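Probable adhesion protein (Pseudomonas aeruginosa PAO1, PDB 6R3Z) binds divalent metal ions such as ferrous iron, manganese and nickel, and probably serves as the solute-binding component of a bacterial metal transport system. Local coordinates at residues R6-I11 with G54-V59; Y17-N22 with T121-I126; K150-L155 with G259-E264. All coordinates share one frame; numbering follows the deposited sequence.

From the N terminus, strand 8-11 lies inside segment 6-11, and the chain turns at once into helix 14-24, which carries segment 17-22. Segment 54-59 then returns beside the first strand and closes interaction 1, while interaction 2 closes only when helix 116-133 arrives at residues 121-126; the two loops therefore cross. They also touch in space, through Ile9 and Ile11 against Val20. Interaction 3 opens afterwards at 150-155, on the long helix 138-160, and closes at 259-264 near the C terminus, in series with the others. It brings the last helix against helix 138-160, and meets interaction 2 at Asn22 and Ser18 of helix 14-24.

Interaction 1. Residues R6-I11 with G54-V59; sequences RLRIGI and GTLDVV
Arg8 reaches across Thr55 and grips it side-on with two nitrogens. A bend at chi3 (50°) brings NE round, and NE donates to Thr55 O over 2.9 Å; the oxygen lies in the guanidinium plane, although the donor stands above the plane of the carbonyl. NH1 meets Thr55 OG1, also at 2.9 Å, close to the same plane. Thr55 suits this place because its hydroxyl and its own carbonyl offer two neighbouring acceptors; OG1 is further tied to Arg52 O, in the preceding helix.

Asp57 holds the backbone of Arg8 through both N and O. Arg8 N donates to Asp57 OD2 at 2.7 Å, and OD2 receives it on its anti lone pair, while Asp57 N returns a bond to Arg8 O at 2.8 Å. A water that donates to both OD2 and Arg6 O extends the link. Beyond this point the parallel ladder takes over: Gly10 N donates to Val58 O at 2.8 Å, almost straight at 173°.

On one face of the sheet the beta-branched Ile9 and Val58, suited to extended backbone, pack flank to flank, CG1 of Ile9 to CG1 of Val58 being 3.8 Å. On the other, the absence of a side chain on Gly10 lets Leu56 CD1 lie against the backbone, 3.7 Å from Gly10 CA.

Strands 8-11 and 58-61 are adjacent in the N-terminal parallel sheet (order 29-32, 8-11, 58-61, 84-86), with helices in the intervening chain, an alpha/beta topology. The Ile9 and Val58 face is covered by helix 116-133 through Leu130, and Ile9 also touches Val20 and Val24 of helix 14-24, whereas Leu56 packs on Val31, Leu33 and Ile82.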
loop_
_atom_site.group_PDB
_atom_site.type_symbol
_atom_site.label_atom_id
_atom_site.label_comp_id
_atom_site.label_asym_id
_atom_site.label_seq_id
_atom_site.Cartn_x
_atom_site.Cartn_y
_atom_site.Cartn_z
ATOM N N ARG A 6 22.045 -2.690 18.549
ATOM C CA ARG A 6 20.611 -2.450 18.344
ATOM C C ARG A 6 20.482 -2.304 16.830
ATOM O O ARG A 6 21.163 -1.448 16.246
ATOM C CB ARG A 6 20.162 -1.172 19.074
ATOM C CG ARG A 6 18.670 -0.872 19.001
ATOM C CD ARG A 6 18.246 0.245 19.948
ATOM N NE ARG A 6 17.450 -0.259 21.073
ATOM C CZ ARG A 6 17.879 -0.337 22.332
ATOM N NH1 ARG A 6 17.086 -0.815 23.281
ATOM N NH2 ARG A 6 19.101 0.073 22.651
ATOM N N LEU A 7 19.694 -3.194 16.191
ATOM C CA LEU A 7 19.528 -3.200 14.728
ATOM C C LEU A 7 19.059 -1.865 14.162
ATOM O O LEU A 7 18.169 -1.232 14.723
ATOM C CB LEU A 7 18.488 -4.244 14.282
ATOM C CG LEU A 7 18.845 -5.720 14.161
ATOM C CD1 LEU A 7 17.635 -6.477 13.593
ATOM C CD2 LEU A 7 20.001 -5.954 13.210
ATOM N N ARG A 8 19.609 -1.474 13.012
ATOM C CA ARG A 8 19.158 -0.288 12.288
ATOM C C ARG A 8 18.533 -0.842 11.007
ATOM O O ARG A 8 19.236 -1.415 10.169
ATOM C CB ARG A 8 20.334 0.677 12.013
ATOM C CG ARG A 8 20.689 1.476 13.273
ATOM C CD ARG A 8 21.808 2.511 13.119
ATOM N NE ARG A 8 21.626 3.414 11.974
ATOM C CZ ARG A 8 20.867 4.510 11.977
ATOM N NH1 ARG A 8 20.787 5.271 10.892
ATOM N NH2 ARG A 8 20.185 4.851 13.062
ATOM N N ILE A 9 17.207 -0.742 10.907
ATOM C CA ILE A 9 16.390 -1.309 9.818
ATOM C C ILE A 9 15.857 -0.240 8.858
ATOM O O ILE A 9 15.052 0.610 9.248
ATOM C CB ILE A 9 15.192 -2.086 10.437
ATOM C CG1 ILE A 9 15.637 -3.086 11.512
ATOM C CG2 ILE A 9 14.327 -2.762 9.338
ATOM C CD1 ILE A 9 14.455 -3.425 12.501
ATOM N N GLY A 10 16.213 -0.365 7.594
ATOM C CA GLY A 10 15.708 0.542 6.582
ATOM C C GLY A 10 14.367 0.088 6.051
ATOM O O GLY A 10 14.098 -1.113 5.971
ATOM N N ILE A 11 13.495 1.051 5.744
ATOM C CA ILE A 11 12.177 0.841 5.149
ATOM C C ILE A 11 12.032 1.754 3.936
ATOM O O ILE A 11 12.747 2.764 3.839
ATOM C CB ILE A 11 10.998 0.966 6.143
ATOM C CG1 ILE A 11 10.855 2.413 6.706
ATOM C CG2 ILE A 11 11.090 -0.097 7.245
ATOM C CD1 ILE A 11 10.004 3.385 5.796
ATOM N N GLY A 54 24.609 3.145 4.350
ATOM C CA GLY A 54 25.865 2.761 4.993
ATOM C C GLY A 54 25.809 2.617 6.508
ATOM O O GLY A 54 26.672 1.955 7.081
ATOM N N THR A 55 24.774 3.199 7.170
ATOM C CA THR A 55 24.604 3.131 8.628
ATOM C C THR A 55 23.582 2.036 9.056
ATOM O O THR A 55 23.334 1.857 10.254
ATOM C CB THR A 55 24.234 4.526 9.206
ATOM O OG1 THR A 55 22.862 4.823 8.919
ATOM C CG2 THR A 55 25.145 5.660 8.690
ATOM N N LEU A 56 23.005 1.315 8.084
ATOM C CA LEU A 56 21.980 0.289 8.333
ATOM C C LEU A 56 22.517 -1.128 8.419
ATOM O O LEU A 56 23.604 -1.408 7.915
ATOM C CB LEU A 56 20.865 0.358 7.262
ATOM C CG LEU A 56 20.240 1.723 6.962
ATOM C CD1 LEU A 56 19.220 1.614 5.854
ATOM C CD2 LEU A 56 19.612 2.317 8.186
ATOM N N ASP A 57 21.729 -2.032 9.048
ATOM C CA ASP A 57 22.059 -3.447 9.183
ATOM C C ASP A 57 21.253 -4.322 8.237
ATOM O O ASP A 57 21.638 -5.466 7.988
ATOM C CB ASP A 57 21.807 -3.921 10.623
ATOM C CG ASP A 57 22.652 -3.151 11.600
ATOM O OD1 ASP A 57 23.902 -3.196 11.472
ATOM O OD2 ASP A 57 22.076 -2.455 12.447
ATOM N N VAL A 58 20.085 -3.828 7.804
ATOM C CA VAL A 58 19.137 -4.557 6.956
ATOM C C VAL A 58 18.150 -3.589 6.329
ATOM O O VAL A 58 17.825 -2.561 6.944
ATOM C CB VAL A 58 18.405 -5.703 7.742
ATOM C CG1 VAL A 58 17.607 -5.167 8.943
ATOM C CG2 VAL A 58 17.510 -6.556 6.828
ATOM N N VAL A 59 17.665 -3.917 5.115
ATOM C CA VAL A 59 16.621 -3.122 4.465
ATOM C C VAL A 59 15.421 -4.044 4.182
ATOM O O VAL A 59 15.592 -5.095 3.572
ATOM C CB VAL A 59 17.082 -2.394 3.156
ATOM C CG1 VAL A 59 15.938 -1.581 2.548
ATOM C CG2 VAL A 59 18.300 -1.492 3.401
HETATM O O HOH W 1 23.479 -1.620 14.518
#

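Interaction 2. Residues Y17-N22 with T121-I126; sequences YSYVSN and TQVNTI
Tyr19 and Val123 mark the crossing of two helical segments, their CA atoms 5.9 Å apart. The short axes of 17-22 and 121-126 approach to 9.9 Å and cross at -49°, consistent with packing of ridges built from residues four apart; Gln122 and Ile126 form such a row on one helix, and both face Tyr19.

Tyr19 carries most of the contact. With chi1 at -59° its CG stands anti to the carbonyl carbon, and the ring lies against Val123, Ile126 and Gln122. Val123 CG2 touches the near part of the side chain, 3.6 Å from Tyr19 CG and 3.7 Å from CD1, approaching the ring obliquely. Ile126 meets the same ring differently: its CD1 lies at the ring edge, near the plane, 3.9 Å from Tyr19 CD2, the two side chains crossing at about a right angle. The other branch of Ile126 is used as well, CG2 resting 4.0 Å from Val20 CG2. An isoleucine thus serves two neighbours at once, and valine fits where the helices are closest. Farther out along the ring, Gln122 CB lies 4.1 Å from Tyr19 CE2.

Tyr19 OH bonds to Ser119 OG, Gln122 OE1 to Tyr16 OH, and Gln122 NE2 weakly to Ala118 O. Tyr16 also packs edge-to-face with the Tyr19 ring. This is buried helix packing near the metal site but not in it: the side chain of Gln122 is about 9 Å from those of the metal ligands His66 and His111.

No hydrogen bond joins the two segments; cohesion between them comes from shape and apolar burial, while the polar ends of Tyr19 and Gln122 turn to other residues for their bonds.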
loop_
_atom_site.group_PDB
_atom_site.type_symbol
_atom_site.label_atom_id
_atom_site.label_comp_id
_atom_site.label_asym_id
_atom_site.label_seq_id
_atom_site.Cartn_x
_atom_site.Cartn_y
_atom_site.Cartn_z
ATOM N N TYR A 17 7.070 1.205 7.292
ATOM C CA TYR A 17 7.477 1.875 8.537
ATOM C C TYR A 17 6.508 1.402 9.654
ATOM O O TYR A 17 6.952 1.013 10.747
ATOM C CB TYR A 17 7.402 3.413 8.413
ATOM C CG TYR A 17 7.914 4.094 9.665
ATOM C CD1 TYR A 17 7.075 4.309 10.760
ATOM C CD2 TYR A 17 9.263 4.435 9.796
ATOM C CE1 TYR A 17 7.551 4.884 11.935
ATOM C CE2 TYR A 17 9.755 5.006 10.974
ATOM C CZ TYR A 17 8.894 5.219 12.043
ATOM O OH TYR A 17 9.340 5.798 13.201
ATOM N N SER A 18 5.193 1.403 9.367
ATOM C CA SER A 18 4.179 0.957 10.345
ATOM C C SER A 18 4.372 -0.508 10.748
ATOM O O SER A 18 4.374 -0.816 11.952
ATOM C CB SER A 18 2.768 1.200 9.814
ATOM O OG SER A 18 2.440 2.582 9.820
ATOM N N TYR A 19 4.617 -1.399 9.764
ATOM C CA TYR A 19 4.826 -2.818 10.063
ATOM C C TYR A 19 6.043 -2.977 10.975
ATOM O O TYR A 19 5.919 -3.570 12.032
ATOM C CB TYR A 19 5.092 -3.655 8.806
ATOM C CG TYR A 19 4.052 -3.697 7.704
ATOM C CD1 TYR A 19 2.744 -3.260 7.922
ATOM C CD2 TYR A 19 4.380 -4.169 6.434
ATOM C CE1 TYR A 19 1.790 -3.293 6.892
ATOM C CE2 TYR A 19 3.451 -4.174 5.397
ATOM C CZ TYR A 19 2.155 -3.764 5.634
ATOM O OH TYR A 19 1.287 -3.793 4.565
ATOM N N VAL A 20 7.227 -2.466 10.546
ATOM C CA VAL A 20 8.475 -2.680 11.291
ATOM C C VAL A 20 8.408 -2.059 12.707
ATOM O O VAL A 20 8.763 -2.741 13.675
ATOM C CB VAL A 20 9.713 -2.235 10.458
ATOM C CG1 VAL A 20 11.001 -2.345 11.272
ATOM C CG2 VAL A 20 9.819 -3.078 9.168
ATOM N N SER A 21 7.904 -0.812 12.838
ATOM C CA SER A 21 7.777 -0.154 14.158
ATOM C C SER A 21 6.920 -1.002 15.125
ATOM O O SER A 21 7.286 -1.174 16.285
ATOM C CB SER A 21 7.152 1.234 14.008
ATOM O OG SER A 21 8.005 2.059 13.237
ATOM N N ASN A 22 5.795 -1.550 14.633
ATOM C CA ASN A 22 4.930 -2.390 15.477
ATOM C C ASN A 22 5.587 -3.718 15.843
ATOM O O ASN A 22 5.391 -4.199 16.960
ATOM C CB ASN A 22 3.563 -2.571 14.853
ATOM C CG ASN A 22 2.680 -1.401 15.207
ATOM O OD1 ASN A 22 2.111 -1.355 16.308
ATOM N ND2 ASN A 22 2.557 -0.421 14.298
ATOM N N THR A 121 0.539 -11.317 6.430
ATOM C CA THR A 121 1.553 -12.221 5.877
ATOM C C THR A 121 2.932 -11.520 5.839
ATOM O O THR A 121 3.931 -12.104 6.260
ATOM C CB THR A 121 1.101 -12.834 4.530
ATOM O OG1 THR A 121 -0.131 -13.567 4.710
ATOM C CG2 THR A 121 2.170 -13.754 3.928
ATOM N N GLN A 122 2.966 -10.274 5.369
ATOM C CA GLN A 122 4.216 -9.487 5.299
ATOM C C GLN A 122 4.775 -9.231 6.701
ATOM O O GLN A 122 5.973 -9.411 6.919
ATOM C CB GLN A 122 3.996 -8.175 4.543
ATOM C CG GLN A 122 3.688 -8.421 3.075
ATOM C CD GLN A 122 3.441 -7.146 2.338
ATOM O OE1 GLN A 122 4.380 -6.480 1.920
ATOM N NE2 GLN A 122 2.175 -6.792 2.159
ATOM N N VAL A 123 3.898 -8.860 7.651
ATOM C CA VAL A 123 4.286 -8.590 9.043
ATOM C C VAL A 123 4.937 -9.851 9.641
ATOM O O VAL A 123 6.023 -9.751 10.233
ATOM C CB VAL A 123 3.085 -8.062 9.874
ATOM C CG1 VAL A 123 3.318 -8.213 11.380
ATOM C CG2 VAL A 123 2.805 -6.598 9.521
ATOM N N ASN A 124 4.306 -11.031 9.436
ATOM C CA ASN A 124 4.838 -12.292 9.962
ATOM C C ASN A 124 6.185 -12.660 9.336
ATOM O O ASN A 124 7.095 -13.081 10.053
ATOM C CB ASN A 124 3.807 -13.414 9.843
ATOM C CG ASN A 124 2.623 -13.210 10.767
ATOM O OD1 ASN A 124 2.741 -12.638 11.858
ATOM N ND2 ASN A 124 1.469 -13.721 10.376
ATOM N N THR A 125 6.344 -12.406 8.026
ATOM C CA THR A 125 7.600 -12.678 7.309
ATOM C C THR A 125 8.709 -11.765 7.827
ATOM O O THR A 125 9.814 -12.242 8.129
ATOM C CB THR A 125 7.383 -12.561 5.797
ATOM O OG1 THR A 125 6.521 -13.635 5.392
ATOM C CG2 THR A 125 8.690 -12.661 5.004
ATOM N N ILE A 126 8.403 -10.446 7.950
ATOM C CA ILE A 126 9.373 -9.485 8.464
ATOM C C ILE A 126 9.842 -9.889 9.882
ATOM O O ILE A 126 11.048 -9.947 10.124
ATOM C CB ILE A 126 8.828 -8.026 8.383
ATOM C CG1 ILE A 126 8.595 -7.604 6.900
ATOM C CG2 ILE A 126 9.790 -7.041 9.061
ATOM C CD1 ILE A 126 7.577 -6.446 6.705
#

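Interaction 3. Residues K150-L155 with G259-E264; sequences KRLRAL and GKYEEE
Glu262 crosses to Leu155 and Arg151, and it can be followed outward from its backbone. Its CB lies 3.6 Å from Leu155 CD1, which also comes 3.3 Å from Glu262 O. At chi1 68° CG takes the crowded position between backbone N and carbonyl carbon, and beyond it the chain runs extended to the carboxylate. There OE1 accepts from Arg151 NE and OE2 from Arg151 NH2, each at 2.9 Å, both through syn lone pairs. The two flat groups are nearly coplanar, 8° apart, and the NE bond is almost straight at 175°. Arginine suits this place because two of its nitrogens can meet both carboxylate oxygens at once; NH2 also bonds to Asn22 OD1, in helix 14-24.

Deeper in, Leu152 CD2 sits in the plane of the Tyr261 ring, at its edge, 4.0 Å from CE2. Tyr261 OH is bonded to Phe113 O and Ser119 OG, while its backbone N donates to Ser18 OG.

The contact joins helix 138-160 to the start of the last helix, 260-277, the short axes running nearly parallel. The length of 138-160 is consistent with the backbone helix of this solute-binding family, which runs past both lobes. Chemically the contact has two layers: an outer, directional salt bridge of two bonds, and an inner apolar meeting of Leu152 with the edge of Tyr261.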
loop_
_atom_site.group_PDB
_atom_site.type_symbol
_atom_site.label_atom_id
_atom_site.label_comp_id
_atom_site.label_asym_id
_atom_site.label_seq_id
_atom_site.Cartn_x
_atom_site.Cartn_y
_atom_site.Cartn_z
ATOM N N LYS A 150 -3.524 -9.139 15.224
ATOM C CA LYS A 150 -4.819 -9.182 15.914
ATOM C C LYS A 150 -5.550 -7.824 15.712
ATOM O O LYS A 150 -6.755 -7.807 15.424
ATOM C CB LYS A 150 -4.618 -9.499 17.411
ATOM C CG LYS A 150 -5.911 -9.828 18.134
ATOM C CD LYS A 150 -5.680 -10.181 19.599
ATOM C CE LYS A 150 -7.004 -10.325 20.314
ATOM N NZ LYS A 150 -6.834 -10.390 21.785
ATOM N N ARG A 151 -4.807 -6.703 15.833
ATOM C CA ARG A 151 -5.356 -5.350 15.639
ATOM C C ARG A 151 -5.841 -5.177 14.199
ATOM O O ARG A 151 -6.914 -4.615 13.991
ATOM C CB ARG A 151 -4.346 -4.244 16.028
ATOM C CG ARG A 151 -4.145 -4.126 17.550
ATOM C CD ARG A 151 -3.898 -2.689 18.025
ATOM N NE ARG A 151 -2.903 -1.939 17.243
ATOM C CZ ARG A 151 -1.581 -2.054 17.365
ATOM N NH1 ARG A 151 -1.058 -2.934 18.215
ATOM N NH2 ARG A 151 -0.770 -1.291 16.632
ATOM N N LEU A 152 -5.086 -5.688 13.224
ATOM C CA LEU A 152 -5.471 -5.561 11.805
ATOM C C LEU A 152 -6.773 -6.334 11.507
ATOM O O LEU A 152 -7.639 -5.816 10.794
ATOM C CB LEU A 152 -4.330 -5.945 10.837
ATOM C CG LEU A 152 -3.017 -5.117 10.948
ATOM C CD1 LEU A 152 -1.947 -5.634 9.981
ATOM C CD2 LEU A 152 -3.270 -3.599 10.782
ATOM N N ARG A 153 -6.916 -7.553 12.068
ATOM C CA ARG A 153 -8.137 -8.355 11.902
ATOM C C ARG A 153 -9.339 -7.618 12.523
ATOM O O ARG A 153 -10.417 -7.583 11.923
ATOM C CB ARG A 153 -7.970 -9.744 12.529
ATOM C CG ARG A 153 -7.087 -10.682 11.713
ATOM C CD ARG A 153 -7.179 -12.126 12.195
ATOM N NE ARG A 153 -6.650 -12.290 13.552
ATOM C CZ ARG A 153 -5.387 -12.581 13.845
ATOM N NH1 ARG A 153 -5.004 -12.697 15.108
ATOM N NH2 ARG A 153 -4.499 -12.767 12.878
ATOM N N ALA A 154 -9.132 -6.993 13.694
ATOM C CA ALA A 154 -10.168 -6.248 14.423
ATOM C C ALA A 154 -10.629 -5.017 13.633
ATOM O O ALA A 154 -11.824 -4.753 13.570
ATOM C CB ALA A 154 -9.676 -5.855 15.817
ATOM N N LEU A 155 -9.679 -4.297 13.008
ATOM C CA LEU A 155 -9.912 -3.142 12.157
ATOM C C LEU A 155 -10.842 -3.587 11.006
ATOM O O LEU A 155 -11.808 -2.891 10.689
ATOM C CB LEU A 155 -8.525 -2.759 11.603
ATOM C CG LEU A 155 -8.326 -1.526 10.792
ATOM C CD1 LEU A 155 -6.863 -1.148 10.863
ATOM C CD2 LEU A 155 -8.695 -1.764 9.323
ATOM N N GLY A 259 1.349 4.191 13.794
ATOM C CA GLY A 259 -0.095 4.062 13.606
ATOM C C GLY A 259 -0.679 4.432 12.253
ATOM O O GLY A 259 -1.856 4.159 12.018
ATOM N N LYS A 260 0.116 5.065 11.351
ATOM C CA LYS A 260 -0.387 5.511 10.047
ATOM C C LYS A 260 -1.148 4.417 9.290
ATOM O O LYS A 260 -2.266 4.665 8.806
ATOM C CB LYS A 260 0.743 6.044 9.157
ATOM C CG LYS A 260 0.186 6.767 7.921
ATOM C CD LYS A 260 1.310 7.181 6.977
ATOM C CE LYS A 260 0.829 7.965 5.773
ATOM N NZ LYS A 260 0.131 9.223 6.171
ATOM N N TYR A 261 -0.530 3.234 9.165
ATOM C CA TYR A 261 -1.144 2.135 8.415
ATOM C C TYR A 261 -2.533 1.795 8.936
ATOM O O TYR A 261 -3.475 1.771 8.148
ATOM C CB TYR A 261 -0.253 0.880 8.355
ATOM C CG TYR A 261 -0.872 -0.184 7.482
ATOM C CD1 TYR A 261 -0.861 -0.062 6.094
ATOM C CD2 TYR A 261 -1.588 -1.243 8.040
ATOM C CE1 TYR A 261 -1.499 -0.995 5.280
ATOM C CE2 TYR A 261 -2.220 -2.193 7.235
ATOM C CZ TYR A 261 -2.174 -2.062 5.853
ATOM O OH TYR A 261 -2.878 -2.930 5.044
ATOM N N GLU A 262 -2.665 1.509 10.235
ATOM C CA GLU A 262 -3.977 1.115 10.753
ATOM C C GLU A 262 -5.030 2.254 10.682
ATOM O O GLU A 262 -6.180 1.986 10.322
ATOM C CB GLU A 262 -3.879 0.487 12.146
ATOM C CG GLU A 262 -3.474 1.378 13.287
ATOM C CD GLU A 262 -2.966 0.466 14.388
ATOM O OE1 GLU A 262 -3.786 -0.103 15.149
ATOM O OE2 GLU A 262 -1.735 0.266 14.436
ATOM N N GLU A 263 -4.622 3.505 10.914
ATOM C CA GLU A 263 -5.512 4.672 10.843
ATOM C C GLU A 263 -6.095 4.840 9.426
ATOM O O GLU A 263 -7.320 4.907 9.261
ATOM C CB GLU A 263 -4.784 5.968 11.287
ATOM C CG GLU A 263 -4.515 6.023 12.783
ATOM C CD GLU A 263 -3.523 7.082 13.233
ATOM O OE1 GLU A 263 -3.509 8.183 12.639
ATOM O OE2 GLU A 263 -2.767 6.812 14.196
ATOM N N GLU A 264 -5.221 4.834 8.410
ATOM C CA GLU A 264 -5.625 5.037 7.009
ATOM C C GLU A 264 -6.308 3.816 6.409
ATOM O O GLU A 264 -7.219 3.992 5.594
ATOM C CB GLU A 264 -4.455 5.532 6.179
ATOM C CG GLU A 264 -3.922 6.817 6.801
ATOM C CD GLU A 264 -2.995 7.681 5.987
ATOM O OE1 GLU A 264 -2.697 7.317 4.826
ATOM O OE2 GLU A 264 -2.547 8.719 6.531
#